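Local coordinates for protein FimX (Pseudomonas aeruginosa PAO1, PDB 3HV8), which carries an EAL domain, a barrel-like alpha/beta fold, whose ligand pocket holds C2E in this structure, at residues A[48-53]-A[106-111]; A[138-143]-A[168-173]. All blocks are in the same frame, centred on the assembly; numbering follows the deposited sequence.

Contact 1: residues A[48-53]-A[106-111]. With C2E (9,9'-[(2R,3R,3aS,5S,7aR,9R,10R,10aS,12S,14aR)-3,5,10,12-tetrahydroxy-5,12-dioxidooctahydro-2H,7H-difuro[3,2-d:3',2'-j][1,3,7,9,2,8]tetraoxadiphosphacyclododecine-2,9-diyl]bis(2-amino-1,9-dihydro-6H-purin-6-one)), chain B.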
ATOM      1  N   HIS A  48      11.302 -12.430  -1.104  1.00 29.52           N
ATOM      2  CA  HIS A  48      11.329 -10.985  -1.302  1.00 29.84           C
ATOM      3  C   HIS A  48      11.427 -10.241   0.027  1.00 29.08           C
ATOM      4  O   HIS A  48      10.861 -10.668   1.029  1.00 31.59           O
ATOM      5  CB  HIS A  48      10.059 -10.518  -2.024  1.00 28.78           C
ATOM      6  CG  HIS A  48       9.952 -10.969  -3.447  1.00 30.59           C
ATOM      7  ND1 HIS A  48       9.282 -12.118  -3.820  1.00 32.01           N
ATOM      8  CD2 HIS A  48      10.408 -10.410  -4.593  1.00 40.25           C
ATOM      9  CE1 HIS A  48       9.340 -12.250  -5.133  1.00 37.19           C
ATOM     10  NE2 HIS A  48      10.017 -11.228  -5.625  1.00 39.92           N
ATOM     11  N   GLU A  49      12.139  -9.117   0.018  1.00 28.06           N
ATOM     12  CA  GLU A  49      12.154  -8.208   1.158  1.00 27.75           C
ATOM     13  C   GLU A  49      11.150  -7.094   0.890  1.00 29.04           C
ATOM     14  O   GLU A  49      11.462  -6.066   0.272  1.00 30.34           O
ATOM     15  CB  GLU A  49      13.563  -7.652   1.366  1.00 33.02           C
ATOM     16  CG  GLU A  49      14.594  -8.766   1.422  1.00 34.23           C
ATOM     17  CD  GLU A  49      15.936  -8.335   1.967  1.00 46.00           C
ATOM     18  OE1 GLU A  49      16.170  -7.117   2.096  1.00 42.74           O
ATOM     19  OE2 GLU A  49      16.757  -9.230   2.264  1.00 49.45           O
ATOM     20  N   ASN A  50       9.924  -7.319   1.336  1.00 23.84           N
ATOM     21  CA  ASN A  50       8.835  -6.395   1.034  1.00 24.42           C
ATOM     22  C   ASN A  50       8.734  -5.289   2.077  1.00 23.21           C
ATOM     23  O   ASN A  50       8.782  -5.572   3.284  1.00 23.39           O
ATOM     24  CB  ASN A  50       7.493  -7.142   0.978  1.00 24.53           C
ATOM     25  CG  ASN A  50       7.452  -8.241  -0.092  1.00 31.90           C
ATOM     26  OD1 ASN A  50       7.364  -9.422   0.218  1.00 45.50           O
ATOM     27  ND2 ASN A  50       7.506  -7.843  -1.338  1.00 33.70           N
ATOM     28  N   TYR A  51       8.565  -4.040   1.634  1.00 22.77           N
ATOM     29  CA  TYR A  51       8.215  -2.950   2.547  1.00 22.58           C
ATOM     30  C   TYR A  51       7.076  -2.123   1.988  1.00 22.36           C
ATOM     31  O   TYR A  51       6.994  -1.900   0.765  1.00 23.60           O
ATOM     32  CB  TYR A  51       9.378  -1.977   2.720  1.00 23.98           C
ATOM     33  CG  TYR A  51      10.605  -2.500   3.427  1.00 25.97           C
ATOM     34  CD1 TYR A  51      10.790  -2.283   4.790  1.00 25.05           C
ATOM     35  CD2 TYR A  51      11.595  -3.159   2.726  1.00 25.16           C
ATOM     36  CE1 TYR A  51      11.929  -2.730   5.437  1.00 25.75           C
ATOM     37  CE2 TYR A  51      12.743  -3.603   3.360  1.00 27.56           C
ATOM     38  CZ  TYR A  51      12.895  -3.386   4.719  1.00 28.37           C
ATOM     39  OH  TYR A  51      14.043  -3.826   5.352  1.00 30.91           O
ATOM     40  N   GLU A  52       6.213  -1.647   2.872  1.00 20.92           N
ATOM     41  CA  GLU A  52       5.248  -0.612   2.526  1.00 20.20           C
ATOM     42  C   GLU A  52       5.862   0.753   2.741  1.00 21.40           C
ATOM     43  O   GLU A  52       6.515   1.004   3.762  1.00 22.60           O
ATOM     44  CB  GLU A  52       3.990  -0.746   3.386  1.00 20.92           C
ATOM     45  CG  GLU A  52       2.925   0.278   3.048  1.00 23.01           C
ATOM     46  CD  GLU A  52       1.710   0.162   3.936  1.00 24.84           C
ATOM     47  OE1 GLU A  52       1.781  -0.509   4.995  1.00 25.88           O
ATOM     48  OE2 GLU A  52       0.657   0.720   3.558  1.00 28.96           O
ATOM     49  N   VAL A  53       5.659   1.629   1.768  1.00 20.52           N
ATOM     50  CA  VAL A  53       6.078   3.023   1.845  1.00 21.25           C
ATOM     51  C   VAL A  53       4.957   3.874   2.472  1.00 21.77           C
ATOM     52  O   VAL A  53       3.792   3.782   2.075  1.00 21.55           O
ATOM     53  CB  VAL A  53       6.408   3.558   0.443  1.00 21.47           C
ATOM     54  CG1 VAL A  53       6.763   5.034   0.491  1.00 23.10           C
ATOM     55  CG2 VAL A  53       7.558   2.736  -0.182  1.00 23.66           C
ATOM     56  N   LYS A 106      10.941  -5.242  -2.678  1.00 27.17           N
ATOM     57  CA  LYS A 106       9.720  -4.850  -3.374  1.00 24.19           C
ATOM     58  C   LYS A 106       9.037  -3.802  -2.506  1.00 25.17           C
ATOM     59  O   LYS A 106       8.978  -3.958  -1.285  1.00 25.04           O
ATOM     60  CB  LYS A 106       8.833  -6.080  -3.549  1.00 30.07           C
ATOM     61  CG  LYS A 106       7.544  -5.841  -4.281  1.00 31.89           C
ATOM     62  CD  LYS A 106       6.789  -7.151  -4.519  1.00 35.56           C
ATOM     63  CE  LYS A 106       7.500  -8.035  -5.527  1.00 31.80           C
ATOM     64  NZ  LYS A 106       6.570  -9.058  -6.117  1.00 33.31           N
ATOM     65  N   LEU A 107       8.536  -2.733  -3.118  1.00 24.07           N
ATOM     66  CA  LEU A 107       7.872  -1.660  -2.365  1.00 22.74           C
ATOM     67  C   LEU A 107       6.396  -1.577  -2.705  1.00 22.95           C
ATOM     68  O   LEU A 107       6.024  -1.612  -3.882  1.00 24.34           O
ATOM     69  CB  LEU A 107       8.521  -0.308  -2.643  1.00 23.34           C
ATOM     70  CG  LEU A 107       9.962  -0.122  -2.167  1.00 23.37           C
ATOM     71  CD1 LEU A 107      10.412   1.307  -2.469  1.00 25.07           C
ATOM     72  CD2 LEU A 107      10.085  -0.441  -0.663  1.00 27.16           C
ATOM     73  N   PHE A 108       5.575  -1.464  -1.664  1.00 21.95           N
ATOM     74  CA  PHE A 108       4.137  -1.244  -1.781  1.00 21.45           C
ATOM     75  C   PHE A 108       3.878   0.245  -1.632  1.00 22.09           C
ATOM     76  O   PHE A 108       4.219   0.839  -0.591  1.00 22.92           O
ATOM     77  CB  PHE A 108       3.390  -2.014  -0.682  1.00 24.02           C
ATOM     78  CG  PHE A 108       3.350  -3.510  -0.898  1.00 22.10           C
ATOM     79  CD1 PHE A 108       2.140  -4.140  -1.180  1.00 24.48           C
ATOM     80  CD2 PHE A 108       4.496  -4.275  -0.811  1.00 25.36           C
ATOM     81  CE1 PHE A 108       2.082  -5.514  -1.375  1.00 25.62           C
ATOM     82  CE2 PHE A 108       4.446  -5.647  -1.012  1.00 27.83           C
ATOM     83  CZ  PHE A 108       3.228  -6.266  -1.292  1.00 26.35           C
ATOM     84  N   VAL A 109       3.317   0.861  -2.673  1.00 22.09           N
ATOM     85  CA  VAL A 109       3.189   2.310  -2.734  1.00 22.38           C
ATOM     86  C   VAL A 109       1.733   2.693  -2.915  1.00 21.52           C
ATOM     87  O   VAL A 109       1.065   2.212  -3.838  1.00 22.46           O
ATOM     88  CB  VAL A 109       4.024   2.872  -3.913  1.00 22.64           C
ATOM     89  CG1 VAL A 109       3.801   4.380  -4.079  1.00 25.11           C
ATOM     90  CG2 VAL A 109       5.499   2.539  -3.729  1.00 26.00           C
ATOM     91  N   HIS A 110       1.230   3.564  -2.048  1.00 21.79           N
ATOM     92  CA  HIS A 110      -0.150   4.021  -2.106  1.00 21.04           C
ATOM     93  C   HIS A 110      -0.418   4.934  -3.294  1.00 23.53           C
ATOM     94  O   HIS A 110       0.454   5.723  -3.702  1.00 23.66           O
ATOM     95  CB  HIS A 110      -0.485   4.810  -0.841  1.00 23.32           C
ATOM     96  CG  HIS A 110      -0.602   3.975   0.392  1.00 22.07           C
ATOM     97  ND1 HIS A 110      -1.701   3.182   0.652  1.00 25.13           N
ATOM     98  CD2 HIS A 110       0.228   3.826   1.449  1.00 25.70           C
ATOM     99  CE1 HIS A 110      -1.538   2.583   1.818  1.00 22.78           C
ATOM    100  NE2 HIS A 110      -0.373   2.952   2.320  1.00 24.75           N
ATOM    101  N   LEU A 111      -1.630   4.834  -3.837  1.00 20.91           N
ATOM    102  CA  LEU A 111      -2.138   5.804  -4.803  1.00 22.79           C
ATOM    103  C   LEU A 111      -3.396   6.468  -4.257  1.00 22.97           C
ATOM    104  O   LEU A 111      -4.312   5.783  -3.769  1.00 24.21           O
ATOM    105  CB  LEU A 111      -2.469   5.126  -6.132  1.00 23.40           C
ATOM    106  CG  LEU A 111      -1.270   4.575  -6.888  1.00 24.16           C
ATOM    107  CD1 LEU A 111      -1.769   3.890  -8.166  1.00 26.27           C
ATOM    108  CD2 LEU A 111      -0.221   5.660  -7.208  1.00 25.10           C
TER
HETATM  109  P1  C2E B 900      -3.286   2.797   5.760  1.00 26.53           P
HETATM  110  O2P C2E B 900      -3.789   1.483   5.002  1.00 35.94           O
HETATM  111  O1P C2E B 900      -4.187   2.981   6.915  1.00 45.66           O
HETATM  112  O5' C2E B 900      -1.842   2.667   6.423  1.00 39.66           O
HETATM  113  C5' C2E B 900      -1.753   1.998   7.696  1.00 33.20           C
HETATM  114  C4' C2E B 900      -1.739   2.961   8.903  1.00 26.96           C
HETATM  115  O4' C2E B 900      -1.572   2.182  10.112  1.00 26.51           O
HETATM  116  C3' C2E B 900      -0.460   3.776   8.763  1.00 24.86           C
HETATM  117  O3' C2E B 900      -0.700   5.116   9.221  1.00 22.26           O
HETATM  118  C2' C2E B 900       0.575   3.018   9.628  1.00 26.46           C
HETATM  119  O2' C2E B 900       1.579   3.851  10.175  1.00 29.30           O
HETATM  120  C1' C2E B 900      -0.327   2.467  10.733  1.00 24.07           C
HETATM  121  N9  C2E B 900       0.162   1.256  11.375  1.00 25.74           N
HETATM  122  C8  C2E B 900       1.122   0.392  10.906  1.00 28.31           C
HETATM  123  N7  C2E B 900       1.164  -0.676  11.670  1.00 27.53           N
HETATM  124  C5  C2E B 900       0.248  -0.530  12.672  1.00 25.77           C
HETATM  125  C6  C2E B 900      -0.134  -1.337  13.768  1.00 28.14           C
HETATM  126  O6  C2E B 900       0.342  -2.455  13.974  1.00 26.79           O
HETATM  127  N1  C2E B 900      -1.080  -0.842  14.578  1.00 29.93           N
HETATM  128  C2  C2E B 900      -1.649   0.375  14.366  1.00 34.87           C
HETATM  129  N2  C2E B 900      -2.615   0.810  15.236  1.00 38.87           N
HETATM  130  N3  C2E B 900      -1.305   1.134  13.352  1.00 32.40           N
HETATM  131  C4  C2E B 900      -0.375   0.704  12.498  1.00 25.32           C
HETATM  132  P11 C2E B 900      -0.133   6.311   8.305  1.00 22.13           P
HETATM  133  O21 C2E B 900      -0.448   7.665   9.043  1.00 25.37           O
HETATM  134  O11 C2E B 900       1.286   6.091   7.961  1.00 24.95           O
HETATM  135  O5A C2E B 900      -0.956   6.196   6.954  1.00 21.85           O
HETATM  136  C5A C2E B 900      -2.378   6.376   6.990  1.00 22.65           C
HETATM  137  C4A C2E B 900      -2.953   6.393   5.575  1.00 21.67           C
HETATM  138  O4A C2E B 900      -2.379   7.488   4.846  1.00 21.59           O
HETATM  139  C3A C2E B 900      -2.631   5.153   4.739  1.00 24.28           C
HETATM  140  O3A C2E B 900      -3.575   4.105   4.923  1.00 25.12           O
HETATM  141  C2A C2E B 900      -2.826   5.707   3.326  1.00 21.33           C
HETATM  142  O2A C2E B 900      -4.228   5.828   3.026  1.00 23.31           O
HETATM  143  C1A C2E B 900      -2.297   7.138   3.479  1.00 21.14           C
HETATM  144  N91 C2E B 900      -0.898   7.167   3.070  1.00 20.76           N
HETATM  145  C81 C2E B 900       0.218   6.957   3.829  1.00 21.80           C
HETATM  146  N71 C2E B 900       1.268   7.082   3.065  1.00 20.90           N
HETATM  147  C51 C2E B 900       0.883   7.446   1.804  1.00 21.56           C
HETATM  148  C61 C2E B 900       1.539   7.754   0.595  1.00 19.94           C
HETATM  149  O61 C2E B 900       2.761   7.636   0.438  1.00 22.69           O
HETATM  150  N11 C2E B 900       0.735   8.094  -0.446  1.00 20.23           N
HETATM  151  C21 C2E B 900      -0.629   8.149  -0.351  1.00 20.31           C
HETATM  152  N21 C2E B 900      -1.365   8.459  -1.460  1.00 23.07           N
HETATM  153  N31 C2E B 900      -1.254   7.841   0.755  1.00 21.11           N
HETATM  154  C41 C2E B 900      -0.517   7.512   1.822  1.00 20.14           C
HETATM  155  O   HOH W   1       3.069   4.916  -0.317  1.00 22.78           O
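Strands 49-53 and 106-110 run parallel, their axes 4.6 Å apart, with Asn50, Lys106, Glu52 and Phe108 on the barrel-interior face and Tyr51 and Leu107 on the other. Four backbone hydrogen bonds join them, the straightest from Val53 N to Phe108 O at 175°. Glu52 has CG anti to its backbone N (chi1 -178°) and an extended chain, which carries the carboxylate off the sheet into the barrel, leaning toward His110. There OE2 lies 2.8 Å from His110 NE2, but the bond is weak, since the N-H points well aside. Gln142 also donates to OE2, while OE1 takes a salt bridge from Lys193 and a hydrogen bond from Gln248. C2A of C2E is centred over one face of the His110 ring, and His110 CB lies 3.4 Å from C21 of C2E, on the guanine. A water donates to Val53 O and O61 of C2E and accepts from His110 N, tying both strands to the base. Lys106, extended to CD and bent at chi3 (-69°), lays CE over one face of the His48 ring, displaced toward its rim, a CH-pi contact; Lys106 NZ bonds Gln168. Asn50 runs alongside Lys106, ND2 3.1 Å from Lys106 CB and at the edge of the Phe108 ring, in its plane; this buried nitrogen has no polar partner in the model. On the opposite face Leu107, a branched residue suited to packing, meets Tyr51 CB with CD2 and Val53 CG2 with CD1. A buried carboxylate so heavily bonded is probably ionised, and its charge would favour a proton on His110 NE2 beside the ligand.

Contact 2: residues A[138-143]-A[168-173]. With C2E (9,9'-[(2R,3R,3aS,5S,7aR,9R,10R,10aS,12S,14aR)-3,5,10,12-tetrahydroxy-5,12-dioxidooctahydro-2H,7H-difuro[3,2-d:3',2'-j][1,3,7,9,2,8]tetraoxadiphosphacyclododecine-2,9-diyl]bis(2-amino-1,9-dihydro-6H-purin-6-one)), chain B.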
ATOM      1  N   SER A 138       9.013  -4.855  -9.184  1.00 32.36           N
ATOM      2  CA  SER A 138       9.695  -4.164  -8.096  1.00 31.94           C
ATOM      3  C   SER A 138       8.698  -3.357  -7.278  1.00 27.38           C
ATOM      4  O   SER A 138       8.878  -3.175  -6.076  1.00 26.63           O
ATOM      5  CB  SER A 138      10.763  -3.220  -8.643  1.00 32.84           C
ATOM      6  OG  SER A 138      11.897  -3.935  -9.094  1.00 41.28           O
ATOM      7  N   LEU A 139       7.662  -2.868  -7.948  1.00 27.97           N
ATOM      8  CA  LEU A 139       6.659  -2.010  -7.334  1.00 23.79           C
ATOM      9  C   LEU A 139       5.292  -2.670  -7.289  1.00 24.32           C
ATOM     10  O   LEU A 139       4.854  -3.279  -8.270  1.00 25.71           O
ATOM     11  CB  LEU A 139       6.509  -0.721  -8.140  1.00 26.47           C
ATOM     12  CG  LEU A 139       7.189   0.569  -7.679  1.00 39.68           C
ATOM     13  CD1 LEU A 139       8.399   0.318  -6.792  1.00 37.27           C
ATOM     14  CD2 LEU A 139       7.536   1.461  -8.881  1.00 38.90           C
ATOM     15  N   VAL A 140       4.605  -2.507  -6.164  1.00 23.60           N
ATOM     16  CA  VAL A 140       3.215  -2.904  -6.021  1.00 22.74           C
ATOM     17  C   VAL A 140       2.414  -1.672  -5.651  1.00 23.68           C
ATOM     18  O   VAL A 140       2.686  -1.051  -4.608  1.00 26.38           O
ATOM     19  CB  VAL A 140       3.036  -3.928  -4.866  1.00 23.35           C
ATOM     20  CG1 VAL A 140       1.600  -4.429  -4.855  1.00 23.65           C
ATOM     21  CG2 VAL A 140       4.039  -5.087  -4.978  1.00 25.17           C
ATOM     22  N   PHE A 141       1.439  -1.302  -6.471  1.00 21.63           N
ATOM     23  CA  PHE A 141       0.615  -0.119  -6.185  1.00 19.71           C
ATOM     24  C   PHE A 141      -0.627  -0.485  -5.399  1.00 22.55           C
ATOM     25  O   PHE A 141      -1.333  -1.442  -5.753  1.00 23.82           O
ATOM     26  CB  PHE A 141       0.261   0.615  -7.480  1.00 23.54           C
ATOM     27  CG  PHE A 141       1.446   1.267  -8.100  1.00 23.46           C
ATOM     28  CD1 PHE A 141       1.871   2.502  -7.646  1.00 24.92           C
ATOM     29  CD2 PHE A 141       2.202   0.602  -9.054  1.00 23.85           C
ATOM     30  CE1 PHE A 141       3.011   3.099  -8.171  1.00 28.57           C
ATOM     31  CE2 PHE A 141       3.329   1.193  -9.592  1.00 25.85           C
ATOM     32  CZ  PHE A 141       3.738   2.445  -9.145  1.00 26.33           C
ATOM     33  N   GLN A 142      -0.851   0.232  -4.301  0.56 21.08           N
ATOM     34  CA  GLN A 142      -1.969  -0.051  -3.420  0.56 21.62           C
ATOM     35  C   GLN A 142      -3.073   0.948  -3.645  0.56 21.86           C
ATOM     36  O   GLN A 142      -2.837   2.160  -3.699  0.56 24.38           O
ATOM     37  CB  GLN A 142      -1.535   0.027  -1.954  0.56 25.36           C
ATOM     38  CG  GLN A 142      -0.350  -0.830  -1.625  0.56 21.86           C
ATOM     39  CD  GLN A 142      -0.029  -0.842  -0.144  0.56 25.01           C
ATOM     40  OE1 GLN A 142      -0.109  -1.885   0.502  0.56 28.30           O
ATOM     41  NE2 GLN A 142       0.332   0.317   0.399  0.56 24.92           N
ATOM     42  N   ILE A 143      -4.280   0.419  -3.767  1.00 23.18           N
ATOM     43  CA  ILE A 143      -5.477   1.209  -3.882  1.00 22.40           C
ATOM     44  C   ILE A 143      -6.420   0.790  -2.752  1.00 24.01           C
ATOM     45  O   ILE A 143      -6.586  -0.406  -2.506  1.00 24.45           O
ATOM     46  CB  ILE A 143      -6.133   0.888  -5.253  1.00 27.10           C
ATOM     47  CG1 ILE A 143      -5.125   1.144  -6.383  1.00 30.96           C
ATOM     48  CG2 ILE A 143      -7.427   1.683  -5.438  1.00 30.74           C
ATOM     49  CD1 ILE A 143      -5.523   0.554  -7.756  1.00 30.27           C
ATOM     50  N   GLN A 168       2.937  -4.602 -10.084  1.00 25.44           N
ATOM     51  CA  GLN A 168       1.836  -5.324  -9.477  1.00 24.95           C
ATOM     52  C   GLN A 168       0.894  -4.360  -8.774  1.00 23.62           C
ATOM     53  O   GLN A 168       1.165  -3.156  -8.698  1.00 24.84           O
ATOM     54  CB  GLN A 168       2.390  -6.327  -8.470  1.00 23.30           C
ATOM     55  CG  GLN A 168       3.079  -7.521  -9.138  1.00 26.82           C
ATOM     56  CD  GLN A 168       3.755  -8.422  -8.126  1.00 25.15           C
ATOM     57  OE1 GLN A 168       4.535  -7.963  -7.310  1.00 26.03           O
ATOM     58  NE2 GLN A 168       3.474  -9.715  -8.197  1.00 32.46           N
ATOM     59  N   ALA A 169      -0.227  -4.878  -8.288  1.00 22.02           N
ATOM     60  CA  ALA A 169      -1.197  -4.063  -7.574  1.00 22.16           C
ATOM     61  C   ALA A 169      -1.843  -4.803  -6.414  1.00 22.32           C
ATOM     62  O   ALA A 169      -1.863  -6.050  -6.367  1.00 24.03           O
ATOM     63  CB  ALA A 169      -2.263  -3.501  -8.533  1.00 24.26           C
ATOM     64  N   ALA A 170      -2.359  -4.021  -5.475  1.00 22.69           N
ATOM     65  CA  ALA A 170      -2.986  -4.540  -4.270  1.00 21.73           C
ATOM     66  C   ALA A 170      -4.194  -3.704  -3.929  1.00 22.49           C
ATOM     67  O   ALA A 170      -4.219  -2.491  -4.207  1.00 22.55           O
ATOM     68  CB  ALA A 170      -2.012  -4.485  -3.102  1.00 22.52           C
ATOM     69  N   ILE A 171      -5.198  -4.322  -3.321  1.00 21.33           N
ATOM     70  CA  ILE A 171      -6.276  -3.567  -2.702  1.00 23.39           C
ATOM     71  C   ILE A 171      -6.082  -3.626  -1.199  1.00 22.46           C
ATOM     72  O   ILE A 171      -5.925  -4.720  -0.655  1.00 23.77           O
ATOM     73  CB  ILE A 171      -7.662  -4.154  -3.040  1.00 22.53           C
ATOM     74  CG1 ILE A 171      -7.834  -4.272  -4.557  1.00 25.67           C
ATOM     75  CG2 ILE A 171      -8.774  -3.319  -2.375  1.00 24.03           C
ATOM     76  CD1 ILE A 171      -7.638  -2.972  -5.287  1.00 34.36           C
ATOM     77  N   SER A 172      -6.112  -2.475  -0.532  1.00 22.03           N
ATOM     78  CA  SER A 172      -5.974  -2.424   0.914  1.00 24.16           C
ATOM     79  C   SER A 172      -7.304  -2.086   1.576  1.00 24.08           C
ATOM     80  O   SER A 172      -8.280  -1.735   0.899  1.00 22.48           O
ATOM     81  CB  SER A 172      -4.925  -1.401   1.315  1.00 27.34           C
ATOM     82  OG  SER A 172      -5.291  -0.102   0.889  1.00 27.78           O
ATOM     83  N   GLN A 173      -7.341  -2.202   2.895  1.00 21.69           N
ATOM     84  CA  GLN A 173      -8.565  -2.013   3.669  1.00 22.30           C
ATOM     85  C   GLN A 173      -9.698  -2.896   3.165  1.00 22.06           C
ATOM     86  O   GLN A 173     -10.856  -2.538   3.221  1.00 24.63           O
ATOM     87  CB  GLN A 173      -8.953  -0.529   3.723  1.00 23.77           C
ATOM     88  CG  GLN A 173      -7.906   0.312   4.469  1.00 29.02           C
ATOM     89  CD  GLN A 173      -8.078   1.817   4.290  1.00 35.22           C
ATOM     90  OE1 GLN A 173      -9.047   2.282   3.695  1.00 42.19           O
ATOM     91  NE2 GLN A 173      -7.123   2.582   4.799  1.00 41.31           N
TER
HETATM   92  P1  C2E B 900      -3.286   2.797   5.760  1.00 26.53           P
HETATM   93  O2P C2E B 900      -3.789   1.483   5.002  1.00 35.94           O
HETATM   94  O1P C2E B 900      -4.187   2.981   6.915  1.00 45.66           O
HETATM   95  O5' C2E B 900      -1.842   2.667   6.423  1.00 39.66           O
HETATM   96  C5' C2E B 900      -1.753   1.998   7.696  1.00 33.20           C
HETATM   97  C4' C2E B 900      -1.739   2.961   8.903  1.00 26.96           C
HETATM   98  O4' C2E B 900      -1.572   2.182  10.112  1.00 26.51           O
HETATM   99  C3' C2E B 900      -0.460   3.776   8.763  1.00 24.86           C
HETATM  100  O3' C2E B 900      -0.700   5.116   9.221  1.00 22.26           O
HETATM  101  C2' C2E B 900       0.575   3.018   9.628  1.00 26.46           C
HETATM  102  O2' C2E B 900       1.579   3.851  10.175  1.00 29.30           O
HETATM  103  C1' C2E B 900      -0.327   2.467  10.733  1.00 24.07           C
HETATM  104  N9  C2E B 900       0.162   1.256  11.375  1.00 25.74           N
HETATM  105  C8  C2E B 900       1.122   0.392  10.906  1.00 28.31           C
HETATM  106  N7  C2E B 900       1.164  -0.676  11.670  1.00 27.53           N
HETATM  107  C5  C2E B 900       0.248  -0.530  12.672  1.00 25.77           C
HETATM  108  C6  C2E B 900      -0.134  -1.337  13.768  1.00 28.14           C
HETATM  109  O6  C2E B 900       0.342  -2.455  13.974  1.00 26.79           O
HETATM  110  N1  C2E B 900      -1.080  -0.842  14.578  1.00 29.93           N
HETATM  111  C2  C2E B 900      -1.649   0.375  14.366  1.00 34.87           C
HETATM  112  N2  C2E B 900      -2.615   0.810  15.236  1.00 38.87           N
HETATM  113  N3  C2E B 900      -1.305   1.134  13.352  1.00 32.40           N
HETATM  114  C4  C2E B 900      -0.375   0.704  12.498  1.00 25.32           C
HETATM  115  P11 C2E B 900      -0.133   6.311   8.305  1.00 22.13           P
HETATM  116  O21 C2E B 900      -0.448   7.665   9.043  1.00 25.37           O
HETATM  117  O11 C2E B 900       1.286   6.091   7.961  1.00 24.95           O
HETATM  118  O5A C2E B 900      -0.956   6.196   6.954  1.00 21.85           O
HETATM  119  C5A C2E B 900      -2.378   6.376   6.990  1.00 22.65           C
HETATM  120  C4A C2E B 900      -2.953   6.393   5.575  1.00 21.67           C
HETATM  121  O4A C2E B 900      -2.379   7.488   4.846  1.00 21.59           O
HETATM  122  C3A C2E B 900      -2.631   5.153   4.739  1.00 24.28           C
HETATM  123  O3A C2E B 900      -3.575   4.105   4.923  1.00 25.12           O
HETATM  124  C2A C2E B 900      -2.826   5.707   3.326  1.00 21.33           C
HETATM  125  O2A C2E B 900      -4.228   5.828   3.026  1.00 23.31           O
HETATM  126  C1A C2E B 900      -2.297   7.138   3.479  1.00 21.14           C
HETATM  127  N91 C2E B 900      -0.898   7.167   3.070  1.00 20.76           N
HETATM  128  C81 C2E B 900       0.218   6.957   3.829  1.00 21.80           C
HETATM  129  N71 C2E B 900       1.268   7.082   3.065  1.00 20.90           N
HETATM  130  C51 C2E B 900       0.883   7.446   1.804  1.00 21.56           C
HETATM  131  C61 C2E B 900       1.539   7.754   0.595  1.00 19.94           C
HETATM  132  O61 C2E B 900       2.761   7.636   0.438  1.00 22.69           O
HETATM  133  N11 C2E B 900       0.735   8.094  -0.446  1.00 20.23           N
HETATM  134  C21 C2E B 900      -0.629   8.149  -0.351  1.00 20.31           C
HETATM  135  N21 C2E B 900      -1.365   8.459  -1.460  1.00 23.07           N
HETATM  136  N31 C2E B 900      -1.254   7.841   0.755  1.00 21.11           N
HETATM  137  C41 C2E B 900      -0.517   7.512   1.822  1.00 20.14           C
HETATM  138  O   HOH W   2      -3.987   2.739  -0.568  1.00 38.16           O
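Five backbone hydrogen bonds hold strand 139-143 against strand 168-172, starting with Gln168 N to Leu139 O, which is almost straight at 177°. The bond from Ala170 N to Phe141 O is short, 2.8 Å, yet more bent, its donor above the carbonyl plane. Small residues suit strand 168-172: Ala170 CB meets Val140 CG1 at 4.0 Å, and Ala169 CB, on the other face, lies against Phe141 O. Val140 has CG1 anti to its backbone N (chi1 -174°), which sets CG1 over the neighbouring backbone and leaves CG2 to face Gln168 OE1, an oxygen that accepts a hydrogen bond from Lys106 NZ. On the face of Ala169, Ile171 is bent at chi2 (-56°), so that CD1 turns back to Ile143 CB at 4.1 Å while CG2 rests against Ile143 O. Phe141 brings its ring edge to Gln168 O and packs on Ile88 of helix 80-96, as suits a large apolar group between sheet and helix. In the next shell, Phe191 of strand 191-194 touches Val140, Gln168 and Ala170, and Gln190 OE1 accepts from Ala169 N. Gln142, on the face of Val140 and Ala170, points into the barrel, where NE2 bonds Glu52 OE2. A water weakly bridges Gln142 O and Ser172 OG, at 3.4 Å from each. Gln173, where the chain turns a corner, brings NE2 to 3.5 Å from O2P of C2E, without a hydrogen bond. Backbone bonds and apolar packing thus make up this contact; polar groups are tied to neighbours at the Gln168 end, while polar approaches at the ligand end are weak or long.

Overall arrangement
Contact 1 closes before contact 2 opens along the chain, and their centres lie about 8 Å apart. Both belong to one curled, mixed sheet, in which strands 105-110 and 139-144 are direct neighbours, so the order across the sheet is 49-58, 105-110, 139-144, 168-174, all four parallel. Helical segments connect successive strands, as in the barrel of EAL domains, and helix 80-96 packs against both contacts. Cross-links join them: Val109 N to Val140 O in the backbone and Lys106 NZ to Gln168 OE1 between side chains. Both reach C2E, through His110 near the end of strand 105-110 and Gln173 near the end of strand 168-174, making neighbouring parts of one pocket.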